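Local coordinates for leucine-rich-repeat protein (Methanosarcina barkeri, PDB 4WNR) that binds GDP and GTP through its Roc G-domain, the part present here with the adjoining COR segment, and probably acts as a serine/threonine protein kinase, at residues N40-K54 with K88-I102. Sequence-based numbering, arbitrary orientation.
Sequences NEVKVLLVGDGEAGK and KEIKVNFWDFGGQEI. With GDP (guanosine-5'-diphosphate), chain B.
Val44 and Phe94 lie side by side on one face of the sheet, Val44 CG1 3.5 Å from Phe94 CE1. The two branches of Val44 divide the work: CG1, anti to the backbone N (chi1 177°), rests obliquely on the Phe94 ring, while CG2 reaches Val92 CG1. Leu46 CD2 meets the same ring at CD1, and Leu197 of helix 186-198 covers Val44 and Val92. On the opposite face Lys43 lays its aliphatic chain over the indole of Trp95, CD 3.6 Å from the centroid of the five-membered ring, a CH-pi contact; its NZ goes on to the carbonyl of Phe110. Beside it, Leu45 CD2 touches the edge of the Phe97 ring at CZ (3.6 Å). Between the faces, strands 41-47 and 88-96 run parallel, 24° apart, with Trp95 N donating almost straight onto Val44 O (2.7 Å) and Leu46 N to Trp95 O. At the far polar end, the Glu41 carboxylate approaches Lys91 CE but forms its salt bridge with Lys215. Toward the nucleotide the strands part, and a water links Leu46 O, Asp96 OD1 and Phe97 N; Asp96 OD2 bonds to Thr55, a magnesium ligand. Lys54, bent at chi3 and chi4, curls back so that NZ donates to Asp49 O (2.9 Å) and weakly to Gly48 O, standing 3.6 Å from GDP O3B. A methionine in its place would probably leave those carbonyls without their donor and the beta-phosphate without a neighbouring positive charge. The amides of Gly53 and Lys54 both donate to GDP O1B, and Glu51 N to O3B. This is the P-loop (Walker A) of a Ras-like G domain, set beside the strand whose DFGG end corresponds to the switch II DxxG motif.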
loop_
_atom_site.group_PDB
_atom_site.type_symbol
_atom_site.label_atom_id
_atom_site.label_comp_id
_atom_site.label_asym_id
_atom_site.label_seq_id
_atom_site.Cartn_x
_atom_site.Cartn_y
_atom_site.Cartn_z
ATOM N N ASN A 40 -8.936 12.273 -10.194
ATOM C CA ASN A 40 -7.818 13.041 -9.633
ATOM C C ASN A 40 -7.338 12.537 -8.269
ATOM O O ASN A 40 -7.153 13.320 -7.334
ATOM C CB ASN A 40 -8.173 14.534 -9.551
ATOM C CG ASN A 40 -8.595 15.121 -10.889
ATOM O OD1 ASN A 40 -9.498 15.955 -10.946
ATOM N ND2 ASN A 40 -7.942 14.700 -11.972
ATOM N N GLU A 41 -7.146 11.225 -8.168
ATOM C CA GLU A 41 -6.583 10.604 -6.965
ATOM C C GLU A 41 -5.529 9.568 -7.327
ATOM O O GLU A 41 -5.693 8.816 -8.288
ATOM C CB GLU A 41 -7.669 9.948 -6.108
ATOM C CG GLU A 41 -8.085 10.765 -4.894
ATOM C CD GLU A 41 -8.760 9.937 -3.814
ATOM O OE1 GLU A 41 -8.641 8.696 -3.835
ATOM O OE2 GLU A 41 -9.408 10.533 -2.928
ATOM N N VAL A 42 -4.449 9.541 -6.547
ATOM C CA VAL A 42 -3.357 8.588 -6.745
ATOM C C VAL A 42 -2.843 8.111 -5.393
ATOM O O VAL A 42 -2.749 8.894 -4.446
ATOM C CB VAL A 42 -2.163 9.217 -7.499
ATOM C CG1 VAL A 42 -1.212 8.134 -7.991
ATOM C CG2 VAL A 42 -2.633 10.067 -8.668
ATOM N N LYS A 43 -2.511 6.826 -5.314
ATOM C CA LYS A 43 -1.824 6.279 -4.148
ATOM C C LYS A 43 -0.319 6.374 -4.376
ATOM O O LYS A 43 0.187 5.909 -5.397
ATOM C CB LYS A 43 -2.232 4.824 -3.901
ATOM C CG LYS A 43 -1.674 4.250 -2.606
ATOM C CD LYS A 43 -2.351 2.947 -2.207
ATOM C CE LYS A 43 -1.932 1.798 -3.105
ATOM N NZ LYS A 43 -2.606 0.526 -2.728
ATOM N N VAL A 44 0.384 6.993 -3.431
ATOM C CA VAL A 44 1.840 7.113 -3.495
ATOM C C VAL A 44 2.458 6.185 -2.453
ATOM O O VAL A 44 2.149 6.281 -1.264
ATOM C CB VAL A 44 2.309 8.565 -3.269
ATOM C CG1 VAL A 44 3.829 8.652 -3.274
ATOM C CG2 VAL A 44 1.738 9.476 -4.343
ATOM N N LEU A 45 3.336 5.297 -2.908
ATOM C CA LEU A 45 3.918 4.263 -2.055
ATOM C C LEU A 45 5.389 4.540 -1.757
ATOM O O LEU A 45 6.237 4.439 -2.645
ATOM C CB LEU A 45 3.771 2.896 -2.726
ATOM C CG LEU A 45 2.327 2.397 -2.863
ATOM C CD1 LEU A 45 2.188 1.418 -4.016
ATOM C CD2 LEU A 45 1.844 1.767 -1.564
ATOM N N LEU A 46 5.678 4.896 -0.506
ATOM C CA LEU A 46 7.054 5.065 -0.040
ATOM C C LEU A 46 7.647 3.680 0.204
ATOM O O LEU A 46 7.216 2.969 1.106
ATOM C CB LEU A 46 7.104 5.892 1.254
ATOM C CG LEU A 46 6.924 7.417 1.198
ATOM C CD1 LEU A 46 8.072 8.081 0.453
ATOM C CD2 LEU A 46 5.587 7.804 0.585
ATOM N N VAL A 47 8.618 3.291 -0.616
ATOM C CA VAL A 47 9.252 1.974 -0.488
ATOM C C VAL A 47 10.774 2.083 -0.439
ATOM O O VAL A 47 11.356 3.077 -0.871
ATOM C CB VAL A 47 8.827 1.009 -1.617
ATOM C CG1 VAL A 47 7.351 0.668 -1.487
ATOM C CG2 VAL A 47 9.123 1.593 -2.992
ATOM N N GLY A 48 11.403 1.042 0.097
ATOM C CA GLY A 48 12.848 1.028 0.337
ATOM C C GLY A 48 13.170 0.355 1.658
ATOM O O GLY A 48 12.268 0.058 2.445
ATOM N N ASP A 49 14.459 0.123 1.907
ATOM C CA ASP A 49 14.907 -0.556 3.129
ATOM C C ASP A 49 14.581 0.246 4.382
ATOM O O ASP A 49 14.379 1.460 4.322
ATOM C CB ASP A 49 16.415 -0.820 3.088
ATOM C CG ASP A 49 16.799 -1.884 2.078
ATOM O OD1 ASP A 49 16.034 -2.857 1.903
ATOM O OD2 ASP A 49 17.878 -1.754 1.464
ATOM N N GLY A 50 14.533 -0.449 5.516
ATOM C CA GLY A 50 14.305 0.194 6.807
ATOM C C GLY A 50 15.441 1.138 7.155
ATOM O O GLY A 50 16.595 0.879 6.815
ATOM N N GLU A 51 15.102 2.237 7.826
ATOM C CA GLU A 51 16.066 3.285 8.193
ATOM C C GLU A 51 16.817 3.842 6.975
ATOM O O GLU A 51 18.027 4.050 7.020
ATOM C CB GLU A 51 17.053 2.770 9.251
ATOM C CG GLU A 51 16.382 2.249 10.514
ATOM C CD GLU A 51 17.371 1.774 11.564
ATOM O OE1 GLU A 51 18.574 1.638 11.247
ATOM O OE2 GLU A 51 16.936 1.527 12.710
ATOM N N ALA A 52 16.080 4.078 5.893
ATOM C CA ALA A 52 16.640 4.635 4.658
ATOM C C ALA A 52 16.313 6.119 4.501
ATOM O O ALA A 52 17.148 6.895 4.035
ATOM C CB ALA A 52 16.131 3.861 3.454
ATOM N N GLY A 53 15.095 6.499 4.882
ATOM C CA GLY A 53 14.632 7.886 4.772
ATOM C C GLY A 53 13.187 8.081 4.337
ATOM O O GLY A 53 12.822 9.178 3.911
ATOM N N LYS A 54 12.360 7.042 4.453
ATOM C CA LYS A 54 10.998 7.067 3.914
ATOM C C LYS A 54 10.073 7.964 4.727
ATOM O O LYS A 54 9.380 8.816 4.174
ATOM C CB LYS A 54 10.417 5.654 3.863
ATOM C CG LYS A 54 11.212 4.680 3.007
ATOM C CD LYS A 54 10.499 3.342 2.847
ATOM C CE LYS A 54 10.355 2.579 4.157
ATOM N NZ LYS A 54 11.665 2.260 4.794
ATOM N N LYS A 88 -7.787 22.217 -11.348
ATOM C CA LYS A 88 -7.896 20.855 -10.815
ATOM C C LYS A 88 -7.400 20.728 -9.374
ATOM O O LYS A 88 -6.300 21.177 -9.045
ATOM C CB LYS A 88 -7.120 19.875 -11.701
ATOM C CG LYS A 88 -7.682 19.717 -13.105
ATOM C CD LYS A 88 -6.759 18.892 -13.994
ATOM C CE LYS A 88 -6.738 17.424 -13.591
ATOM N NZ LYS A 88 -5.907 16.599 -14.513
ATOM N N GLU A 89 -8.225 20.114 -8.530
ATOM C CA GLU A 89 -7.860 19.813 -7.148
ATOM C C GLU A 89 -7.264 18.405 -7.092
ATOM O O GLU A 89 -7.988 17.412 -7.189
ATOM C CB GLU A 89 -9.090 19.919 -6.235
ATOM C CG GLU A 89 -8.801 19.772 -4.742
ATOM C CD GLU A 89 -7.981 20.917 -4.168
ATOM O OE1 GLU A 89 -8.183 22.077 -4.590
ATOM O OE2 GLU A 89 -7.138 20.659 -3.280
ATOM N N ILE A 90 -5.943 18.328 -6.949
ATOM C CA ILE A 90 -5.240 17.044 -6.916
ATOM C C ILE A 90 -5.263 16.474 -5.500
ATOM O O ILE A 90 -5.041 17.197 -4.528
ATOM C CB ILE A 90 -3.774 17.167 -7.389
ATOM C CG1 ILE A 90 -3.686 17.875 -8.750
ATOM C CG2 ILE A 90 -3.111 15.796 -7.448
ATOM C CD1 ILE A 90 -4.449 17.205 -9.876
ATOM N N LYS A 91 -5.531 15.174 -5.402
ATOM C CA LYS A 91 -5.604 14.471 -4.119
ATOM C C LYS A 91 -4.619 13.299 -4.107
ATOM O O LYS A 91 -4.600 12.487 -5.030
ATOM C CB LYS A 91 -7.031 13.980 -3.872
ATOM C CG LYS A 91 -8.033 15.104 -3.639
ATOM C CD LYS A 91 -9.433 14.752 -4.126
ATOM C CE LYS A 91 -10.143 13.782 -3.195
ATOM N NZ LYS A 91 -10.714 14.460 -1.999
ATOM N N VAL A 92 -3.804 13.226 -3.058
ATOM C CA VAL A 92 -2.734 12.231 -2.966
ATOM C C VAL A 92 -2.827 11.452 -1.658
ATOM O O VAL A 92 -3.037 12.031 -0.593
ATOM C CB VAL A 92 -1.345 12.896 -3.057
ATOM C CG1 VAL A 92 -0.236 11.857 -2.975
ATOM C CG2 VAL A 92 -1.220 13.692 -4.348
ATOM N N ASN A 93 -2.656 10.135 -1.754
ATOM C CA ASN A 93 -2.642 9.252 -0.587
ATOM C C ASN A 93 -1.258 8.633 -0.386
ATOM O O ASN A 93 -0.891 7.680 -1.078
ATOM C CB ASN A 93 -3.692 8.153 -0.748
ATOM C CG ASN A 93 -5.100 8.705 -0.890
ATOM O OD1 ASN A 93 -5.461 9.689 -0.244
ATOM N ND2 ASN A 93 -5.907 8.068 -1.734
ATOM N N PHE A 94 -0.491 9.188 0.550
ATOM C CA PHE A 94 0.846 8.678 0.858
ATOM C C PHE A 94 0.756 7.470 1.782
ATOM O O PHE A 94 0.149 7.550 2.848
ATOM C CB PHE A 94 1.708 9.754 1.520
ATOM C CG PHE A 94 2.211 10.806 0.570
ATOM C CD1 PHE A 94 3.199 10.509 -0.357
ATOM C CD2 PHE A 94 1.711 12.099 0.618
ATOM C CE1 PHE A 94 3.670 11.480 -1.226
ATOM C CE2 PHE A 94 2.177 13.071 -0.247
ATOM C CZ PHE A 94 3.157 12.763 -1.171
ATOM N N TRP A 95 1.367 6.364 1.364
ATOM C CA TRP A 95 1.447 5.149 2.177
ATOM C C TRP A 95 2.872 4.949 2.688
ATOM O O TRP A 95 3.811 4.820 1.900
ATOM C CB TRP A 95 1.004 3.933 1.364
ATOM C CG TRP A 95 -0.486 3.770 1.301
ATOM C CD1 TRP A 95 -1.381 4.649 0.774
ATOM C CD2 TRP A 95 -1.248 2.658 1.782
ATOM N NE1 TRP A 95 -2.658 4.157 0.896
ATOM C CE2 TRP A 95 -2.605 2.936 1.511
ATOM C CE3 TRP A 95 -0.918 1.455 2.418
ATOM C CZ2 TRP A 95 -3.634 2.054 1.852
ATOM C CZ3 TRP A 95 -1.939 0.577 2.756
ATOM C CH2 TRP A 95 -3.282 0.884 2.472
ATOM N N ASP A 96 3.017 4.927 4.011
ATOM C CA ASP A 96 4.323 4.781 4.657
ATOM C C ASP A 96 4.380 3.466 5.443
ATOM O O ASP A 96 3.598 3.256 6.372
ATOM C CB ASP A 96 4.576 5.972 5.586
ATOM C CG ASP A 96 6.047 6.172 5.898
ATOM O OD1 ASP A 96 6.892 5.914 5.013
ATOM O OD2 ASP A 96 6.356 6.605 7.031
ATOM N N PHE A 97 5.304 2.590 5.059
ATOM C CA PHE A 97 5.446 1.269 5.673
ATOM C C PHE A 97 6.572 1.259 6.703
ATOM O O PHE A 97 7.699 1.655 6.402
ATOM C CB PHE A 97 5.715 0.213 4.599
ATOM C CG PHE A 97 4.668 0.167 3.521
ATOM C CD1 PHE A 97 3.411 -0.365 3.777
ATOM C CD2 PHE A 97 4.936 0.661 2.252
ATOM C CE1 PHE A 97 2.444 -0.404 2.789
ATOM C CE2 PHE A 97 3.973 0.623 1.260
ATOM C CZ PHE A 97 2.724 0.091 1.528
ATOM N N GLY A 98 6.263 0.794 7.911
ATOM C CA GLY A 98 7.228 0.766 9.011
ATOM C C GLY A 98 8.263 -0.340 8.917
ATOM O O GLY A 98 8.303 -1.093 7.945
ATOM N N GLY A 99 9.103 -0.431 9.947
ATOM C CA GLY A 99 10.195 -1.409 10.002
ATOM C C GLY A 99 9.731 -2.855 10.013
ATOM O O GLY A 99 10.374 -3.720 9.416
ATOM N N GLN A 100 8.622 -3.119 10.701
ATOM C CA GLN A 100 8.018 -4.454 10.715
ATOM C C GLN A 100 7.470 -4.859 9.345
ATOM O O GLN A 100 7.503 -6.036 8.983
ATOM C CB GLN A 100 6.897 -4.536 11.758
ATOM C CG GLN A 100 7.377 -4.856 13.165
ATOM C CD GLN A 100 6.233 -5.230 14.093
ATOM O OE1 GLN A 100 5.244 -4.502 14.202
ATOM N NE2 GLN A 100 6.360 -6.371 14.770
ATOM N N GLU A 101 6.972 -3.883 8.591
ATOM C CA GLU A 101 6.362 -4.145 7.285
ATOM C C GLU A 101 7.391 -4.590 6.247
ATOM O O GLU A 101 7.143 -5.525 5.488
ATOM C CB GLU A 101 5.600 -2.916 6.779
ATOM C CG GLU A 101 4.213 -2.740 7.382
ATOM C CD GLU A 101 4.229 -2.416 8.865
ATOM O OE1 GLU A 101 5.104 -1.640 9.305
ATOM O OE2 GLU A 101 3.356 -2.932 9.595
ATOM N N ILE A 102 8.539 -3.916 6.217
ATOM C CA ILE A 102 9.613 -4.253 5.277
ATOM C C ILE A 102 10.333 -5.534 5.703
ATOM O O ILE A 102 10.713 -6.345 4.857
ATOM C CB ILE A 102 10.623 -3.090 5.116
ATOM C CG1 ILE A 102 10.054 -2.006 4.191
ATOM C CG2 ILE A 102 11.944 -3.575 4.524
ATOM C CD1 ILE A 102 8.962 -1.160 4.801
HETATM P PB GDP B . 12.403 4.747 7.691
HETATM O O1B GDP B . 13.324 5.264 6.478
HETATM O O2B GDP B . 10.889 4.887 7.174
HETATM O O3B GDP B . 12.719 3.347 8.057
HETATM O O3A GDP B . 12.485 5.768 8.933
HETATM P PA GDP B . 13.496 7.018 9.011
HETATM O O1A GDP B . 13.628 7.718 7.719
HETATM O O2A GDP B . 12.828 7.966 10.128
HETATM O "O5'" GDP B . 14.875 6.481 9.649
HETATM C "C5'" GDP B . 16.095 6.951 9.168
HETATM C "C4'" GDP B . 16.935 7.448 10.364
HETATM O "O4'" GDP B . 18.006 8.265 9.847
HETATM C "C3'" GDP B . 16.164 8.359 11.318
HETATM O "O3'" GDP B . 16.795 8.360 12.607
HETATM C "C2'" GDP B . 16.281 9.716 10.668
HETATM O "O2'" GDP B . 16.275 10.757 11.659
HETATM C "C1'" GDP B . 17.637 9.666 9.977
HETATM N N9 GDP B . 17.619 10.311 8.629
HETATM C C8 GDP B . 16.662 10.278 7.701
HETATM N N7 GDP B . 17.067 10.988 6.656
HETATM C C5 GDP B . 18.279 11.464 6.924
HETATM C C6 GDP B . 19.102 12.228 6.202
HETATM O O6 GDP B . 18.792 12.614 5.078
HETATM N N1 GDP B . 20.341 12.591 6.733
HETATM C C2 GDP B . 20.681 12.140 8.014
HETATM N N2 GDP B . 21.852 12.469 8.550
HETATM N N3 GDP B . 19.811 11.375 8.691
HETATM C C4 GDP B . 18.623 11.043 8.150
HETATM O O HOH W 1 6.990 3.501 3.496
#